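Local structure of ribulose-5-phosphate reductase 1 (6XHK) at residues Pro59-His64 against Phe116-Val121. The protein catalyses the NADPH-dependent reduction of D-ribulose 5-phosphate to D-ribitol 5-phosphate, a step in making the poly(ribitol phosphate) wall teichoic acid of Staphylococcus aureus. Residues are numbered along the deposited sequence; the frame is centred on the assembly and turned at random.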
loop_
_atom_site.group_PDB
_atom_site.type_symbol
_atom_site.label_atom_id
_atom_site.label_comp_id
_atom_site.label_asym_id
_atom_site.label_seq_id
_atom_site.Cartn_x
_atom_site.Cartn_y
_atom_site.Cartn_z
ATOM N N PRO A 59 8.991 21.420 -6.615
ATOM C CA PRO A 59 9.881 20.407 -7.201
ATOM C C PRO A 59 10.172 19.289 -6.205
ATOM O O PRO A 59 10.654 19.565 -5.099
ATOM C CB PRO A 59 11.136 21.209 -7.550
ATOM C CG PRO A 59 11.139 22.331 -6.553
ATOM C CD PRO A 59 9.739 22.577 -6.088
ATOM N N MET A 60 9.860 18.040 -6.553
ATOM C CA MET A 60 10.148 16.919 -5.661
ATOM C C MET A 60 10.071 15.614 -6.442
ATOM O O MET A 60 9.362 15.524 -7.448
ATOM C CB MET A 60 9.177 16.869 -4.470
ATOM C CG MET A 60 7.743 16.517 -4.857
ATOM S SD MET A 60 6.603 16.453 -3.451
ATOM C CE MET A 60 7.572 15.531 -2.250
ATOM N N SER A 61 10.816 14.612 -5.971
ATOM C CA SER A 61 10.700 13.260 -6.502
ATOM C C SER A 61 9.456 12.590 -5.927
ATOM O O SER A 61 9.018 12.901 -4.812
ATOM C CB SER A 61 11.950 12.433 -6.185
ATOM O OG SER A 61 12.341 12.603 -4.835
ATOM N N LEU A 62 8.887 11.656 -6.700
ATOM C CA LEU A 62 7.544 11.165 -6.406
ATOM C C LEU A 62 7.462 9.815 -5.700
ATOM O O LEU A 62 7.081 9.758 -4.529
ATOM C CB LEU A 62 6.707 11.128 -7.693
ATOM C CG LEU A 62 6.212 12.498 -8.168
ATOM C CD1 LEU A 62 5.234 12.391 -9.329
ATOM C CD2 LEU A 62 5.514 13.171 -6.993
ATOM N N ILE A 63 7.791 8.731 -6.393
ATOM C CA ILE A 63 7.383 7.392 -5.968
ATOM C C ILE A 63 7.985 7.014 -4.617
ATOM O O ILE A 63 9.136 7.350 -4.312
ATOM C CB ILE A 63 7.773 6.377 -7.063
ATOM C CG1 ILE A 63 7.132 6.737 -8.411
ATOM C CG2 ILE A 63 7.514 4.945 -6.651
ATOM C CD1 ILE A 63 5.661 6.741 -8.383
ATOM N N HIS A 64 7.247 6.212 -3.867
ATOM C CA HIS A 64 7.642 5.757 -2.551
ATOM C C HIS A 64 7.434 4.294 -2.261
ATOM O O HIS A 64 7.649 3.828 -1.187
ATOM C CB HIS A 64 6.906 6.527 -1.521
ATOM C CG HIS A 64 7.456 7.888 -1.292
ATOM N ND1 HIS A 64 7.288 8.915 -2.186
ATOM C CD2 HIS A 64 8.159 8.400 -0.263
ATOM C CE1 HIS A 64 7.861 10.004 -1.717
ATOM N NE2 HIS A 64 8.402 9.715 -0.553
ATOM N N PHE A 116 11.816 8.064 -4.964
ATOM C CA PHE A 116 12.530 6.927 -5.540
ATOM C C PHE A 116 12.800 7.058 -7.035
ATOM O O PHE A 116 13.582 6.268 -7.575
ATOM C CB PHE A 116 11.765 5.613 -5.295
ATOM C CG PHE A 116 11.776 5.150 -3.863
ATOM C CD1 PHE A 116 12.538 5.796 -2.905
ATOM C CD2 PHE A 116 10.984 4.079 -3.466
ATOM C CE1 PHE A 116 12.531 5.358 -1.576
ATOM C CE2 PHE A 116 10.964 3.637 -2.135
ATOM C CZ PHE A 116 11.744 4.273 -1.192
ATOM N N MET A 117 12.199 8.020 -7.727
ATOM C CA MET A 117 12.540 8.215 -9.135
ATOM C C MET A 117 13.900 8.897 -9.243
ATOM O O MET A 117 14.025 10.077 -9.573
ATOM C CB MET A 117 11.457 9.004 -9.845
ATOM C CG MET A 117 10.080 8.472 -9.611
ATOM S SD MET A 117 8.937 9.725 -10.150
ATOM C CE MET A 117 9.185 9.668 -11.897
ATOM N N GLN A 118 14.948 8.125 -8.971
ATOM C CA GLN A 118 16.304 8.618 -9.159
ATOM C C GLN A 118 17.224 7.442 -9.480
ATOM O O GLN A 118 16.849 6.277 -9.333
ATOM C CB GLN A 118 16.781 9.405 -7.929
ATOM C CG GLN A 118 16.501 8.789 -6.586
ATOM C CD GLN A 118 16.403 9.844 -5.516
ATOM O OE1 GLN A 118 15.706 10.834 -5.699
ATOM N NE2 GLN A 118 17.146 9.678 -4.424
ATOM N N ASP A 119 18.441 7.765 -9.939
ATOM C CA ASP A 119 19.381 6.714 -10.317
ATOM C C ASP A 119 19.872 5.936 -9.099
ATOM O O ASP A 119 20.128 4.732 -9.206
ATOM C CB ASP A 119 20.577 7.291 -11.076
ATOM C CG ASP A 119 20.279 7.564 -12.542
ATOM O OD1 ASP A 119 19.421 6.858 -13.127
ATOM O OD2 ASP A 119 20.950 8.459 -13.118
ATOM N N PHE A 120 20.012 6.594 -7.938
ATOM C CA PHE A 120 20.441 5.918 -6.721
ATOM C C PHE A 120 19.630 6.439 -5.538
ATOM O O PHE A 120 19.330 7.634 -5.463
ATOM C CB PHE A 120 21.924 6.142 -6.433
ATOM C CG PHE A 120 22.838 5.658 -7.519
ATOM C CD1 PHE A 120 23.137 4.313 -7.657
ATOM C CD2 PHE A 120 23.482 6.587 -8.348
ATOM C CE1 PHE A 120 23.991 3.892 -8.650
ATOM C CE2 PHE A 120 24.352 6.186 -9.329
ATOM C CZ PHE A 120 24.611 4.833 -9.481
ATOM N N VAL A 121 19.284 5.542 -4.619
ATOM C CA VAL A 121 18.545 5.873 -3.403
ATOM C C VAL A 121 19.415 5.508 -2.213
ATOM O O VAL A 121 19.865 4.363 -2.102
ATOM C CB VAL A 121 17.193 5.144 -3.333
ATOM C CG1 VAL A 121 16.425 5.587 -2.138
ATOM C CG2 VAL A 121 16.373 5.455 -4.558
#
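Ile63 and Met117 carry the apolar part of this contact: their side chains lie obliquely across each other, with Ile63 CG1 3.6 Å from Met117 CG. Met117 CG stands anti to its own carbonyl carbon (chi1 -50°), and the sulphur beyond it, Met117 SD, comes 3.6 Å from Leu62 CB. Phe324 of the helix 318-328 packs on both Leu62 and Ile63, and Leu320 of the same helix on Met117. A single backbone hydrogen bond joins the segments, a weak one from Phe116 N to Ile63 O (2.8 Å). Met117 itself is the centre of an inverse gamma turn, in which Gln118 N bonds to Phe116 O. Both segments belong to the GroES-like domain of a zinc-containing alcohol dehydrogenase: 59-64 runs from the short strand 60-61 up to the strand 65-73. Segment 116-121 is the end of the loop that leads into strand 121-123, with Val121 the first residue of that strand. His64, a predicted ligand of the catalytic zinc together with Cys38, Glu65 and Glu144, closes the first segment. His64 CA sits over one face of the Phe116 ring in a CH-pi contact, 4.2 Å from its centroid, and His64 O is 3.5 Å from Phe116 CE2. The imidazole is slid well aside, its plane 27° from that of the phenyl ring with little overlap. At the other end, Ser61 OG lies 3.9 Å from Gln118 OE1 and forms its hydrogen bonds with Asp114 OD1 and Gly115 N, while Gln118 NE2 donates a hydrogen bond to Phe120 O.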